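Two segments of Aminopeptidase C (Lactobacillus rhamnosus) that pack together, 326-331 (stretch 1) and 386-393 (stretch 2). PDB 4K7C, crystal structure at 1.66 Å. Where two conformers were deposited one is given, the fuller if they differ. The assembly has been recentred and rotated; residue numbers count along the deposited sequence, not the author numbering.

Stretch 1, residues 326-331: DRQLGI
Stretch 2 386-393: SWGEKVGE

How is the backbone of stretch 1 folded before it meets its partner? It makes a tight loop closed by Asp 326 N to Ile 331 O (2.8 Å) and Ile 331 N to Asp 326 O (3.0 Å). Asp 326, chi1 t, folds its carboxylate inward, so OD1 accepts from Leu 329 N at 2.9 Å and Gln 328 N at 3.0 Å. Gly 330 completes the turn at phi/psi 70/42.

What bonds the two backbones? Gly 392 N donates to Gln 328 O at 2.8 Å, almost straight at 174°. Gly 392 CA, made slightly acidic by its flanking peptide groups, also points a hydrogen at Leu 329 O, 3.3 Å away.

Why can the chains come so close? Gly 330 CA and Gly 392 CA lie 4.1 Å apart, and a CB on Gly 330 would sit 2.9 Å from Gly 392 CA, a clash. Gly 392 itself adopts 59/-146, following Val 391 at -122/155.

Which side chains meet? Arg 327 (m, t, m) brings CB to 3.9 Å from CZ3 at the ring edge of Trp 387 (chi1 m, chi2 -13°), an apolar contact. Val 391, chi1 m, sets CG1 3.7 Å from Arg 327 O. Gln 328 (t, p) points away from stretch 2 at its CA-to-CB bond, but its end comes nearer.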

# COMPACT_ATOMS: atom_id res chain seq x y z
N ASP A 326 -5.73 25.54 4.39
CA ASP A 326 -5.50 24.10 4.57
C ASP A 326 -6.09 23.46 3.27
O ASP A 326 -7.30 23.34 3.13
CB ASP A 326 -6.21 23.55 5.79
CG ASP A 326 -6.04 22.05 5.97
OD1 ASP A 326 -5.90 21.31 4.94
OD2 ASP A 326 -6.15 21.58 7.14
N ARG A 327 -5.19 23.04 2.40
CA ARG A 327 -5.54 22.54 1.06
C ARG A 327 -5.94 21.09 0.98
O ARG A 327 -6.33 20.61 -0.10
CB ARG A 327 -4.40 22.90 0.09
CG ARG A 327 -4.38 24.40 0.01
CD ARG A 327 -3.44 24.98 -0.97
NE ARG A 327 -2.03 24.76 -0.70
CZ ARG A 327 -1.32 25.21 0.35
NH1 ARG A 327 -1.85 25.87 1.42
NH2 ARG A 327 -0.02 24.97 0.32
N GLN A 328 -5.91 20.41 2.11
CA GLN A 328 -6.47 19.09 2.24
C GLN A 328 -7.89 19.16 2.71
O GLN A 328 -8.79 18.52 2.08
CB GLN A 328 -5.56 18.16 3.13
CG GLN A 328 -6.19 16.79 3.35
CD GLN A 328 -6.38 16.00 2.03
OE1 GLN A 328 -7.46 15.39 1.80
NE2 GLN A 328 -5.36 16.07 1.14
N LEU A 329 -8.15 19.87 3.79
CA LEU A 329 -9.49 20.01 4.34
C LEU A 329 -10.30 20.99 3.48
O LEU A 329 -11.48 21.02 3.59
CB LEU A 329 -9.49 20.44 5.77
CG LEU A 329 -8.87 19.41 6.67
CD1 LEU A 329 -8.89 19.92 8.11
CD2 LEU A 329 -9.58 18.03 6.56
N GLY A 330 -9.60 21.78 2.68
CA GLY A 330 -10.24 22.84 1.84
C GLY A 330 -10.81 24.03 2.55
O GLY A 330 -11.82 24.53 2.16
N ILE A 331 -10.06 24.51 3.53
CA ILE A 331 -10.47 25.66 4.27
C ILE A 331 -9.51 26.82 3.95
O ILE A 331 -8.25 26.70 4.12
CB ILE A 331 -10.41 25.35 5.79
CG1 ILE A 331 -11.38 24.27 6.20
CG2 ILE A 331 -10.70 26.63 6.58
CD1 ILE A 331 -11.24 23.72 7.60
N SER A 386 -10.87 22.15 -8.59
CA SER A 386 -10.63 21.26 -9.77
C SER A 386 -9.47 20.30 -9.48
O SER A 386 -8.60 20.00 -10.32
CB SER A 386 -10.34 22.09 -11.05
OG SER A 386 -9.28 23.03 -10.89
N TRP A 387 -9.44 19.82 -8.23
CA TRP A 387 -8.41 18.90 -7.77
C TRP A 387 -8.96 17.53 -7.46
O TRP A 387 -8.31 16.74 -6.74
CB TRP A 387 -7.70 19.45 -6.50
CG TRP A 387 -6.92 20.67 -6.74
CD1 TRP A 387 -6.54 21.23 -7.96
CD2 TRP A 387 -6.39 21.56 -5.70
NE1 TRP A 387 -5.82 22.37 -7.71
CE2 TRP A 387 -5.75 22.62 -6.36
CE3 TRP A 387 -6.43 21.55 -4.31
CZ2 TRP A 387 -5.08 23.64 -5.67
CZ3 TRP A 387 -5.81 22.61 -3.58
CH2 TRP A 387 -5.17 23.65 -4.27
N GLY A 388 -10.18 17.26 -7.95
CA GLY A 388 -10.91 16.01 -7.71
C GLY A 388 -11.52 15.98 -6.31
O GLY A 388 -11.43 16.95 -5.50
N GLU A 389 -12.09 14.85 -6.01
CA GLU A 389 -13.02 14.70 -4.84
C GLU A 389 -12.37 14.36 -3.52
O GLU A 389 -13.06 14.36 -2.49
CB GLU A 389 -14.06 13.61 -5.08
CG GLU A 389 -14.99 13.89 -6.21
CD GLU A 389 -16.15 12.91 -6.30
OE1 GLU A 389 -15.92 11.67 -6.08
OE2 GLU A 389 -17.27 13.41 -6.63
N LYS A 390 -11.07 14.07 -3.52
CA LYS A 390 -10.43 13.65 -2.28
C LYS A 390 -9.80 14.76 -1.45
O LYS A 390 -9.05 14.44 -0.49
CB LYS A 390 -9.40 12.60 -2.60
CG LYS A 390 -10.07 11.34 -3.17
CD LYS A 390 -9.00 10.35 -3.59
CE LYS A 390 -9.65 8.97 -3.75
NZ LYS A 390 -8.80 8.07 -4.59
N VAL A 391 -10.08 16.02 -1.80
CA VAL A 391 -9.74 17.19 -0.98
C VAL A 391 -11.05 17.90 -0.71
O VAL A 391 -12.03 17.81 -1.47
CB VAL A 391 -8.72 18.16 -1.62
CG1 VAL A 391 -7.38 17.54 -1.80
CG2 VAL A 391 -9.25 18.60 -3.01
N GLY A 392 -11.07 18.64 0.40
CA GLY A 392 -12.20 19.41 0.84
C GLY A 392 -13.40 18.51 1.05
O GLY A 392 -13.29 17.33 1.44
N GLU A 393 -14.55 19.06 0.75
CA GLU A 393 -15.86 18.39 0.86
C GLU A 393 -16.28 17.92 -0.55
O GLU A 393 -16.84 18.66 -1.30
CB GLU A 393 -16.85 19.37 1.48
CG GLU A 393 -18.16 18.76 1.97
CD GLU A 393 -17.95 17.75 3.12
OE1 GLU A 393 -17.04 17.97 3.97
OE2 GLU A 393 -18.69 16.74 3.15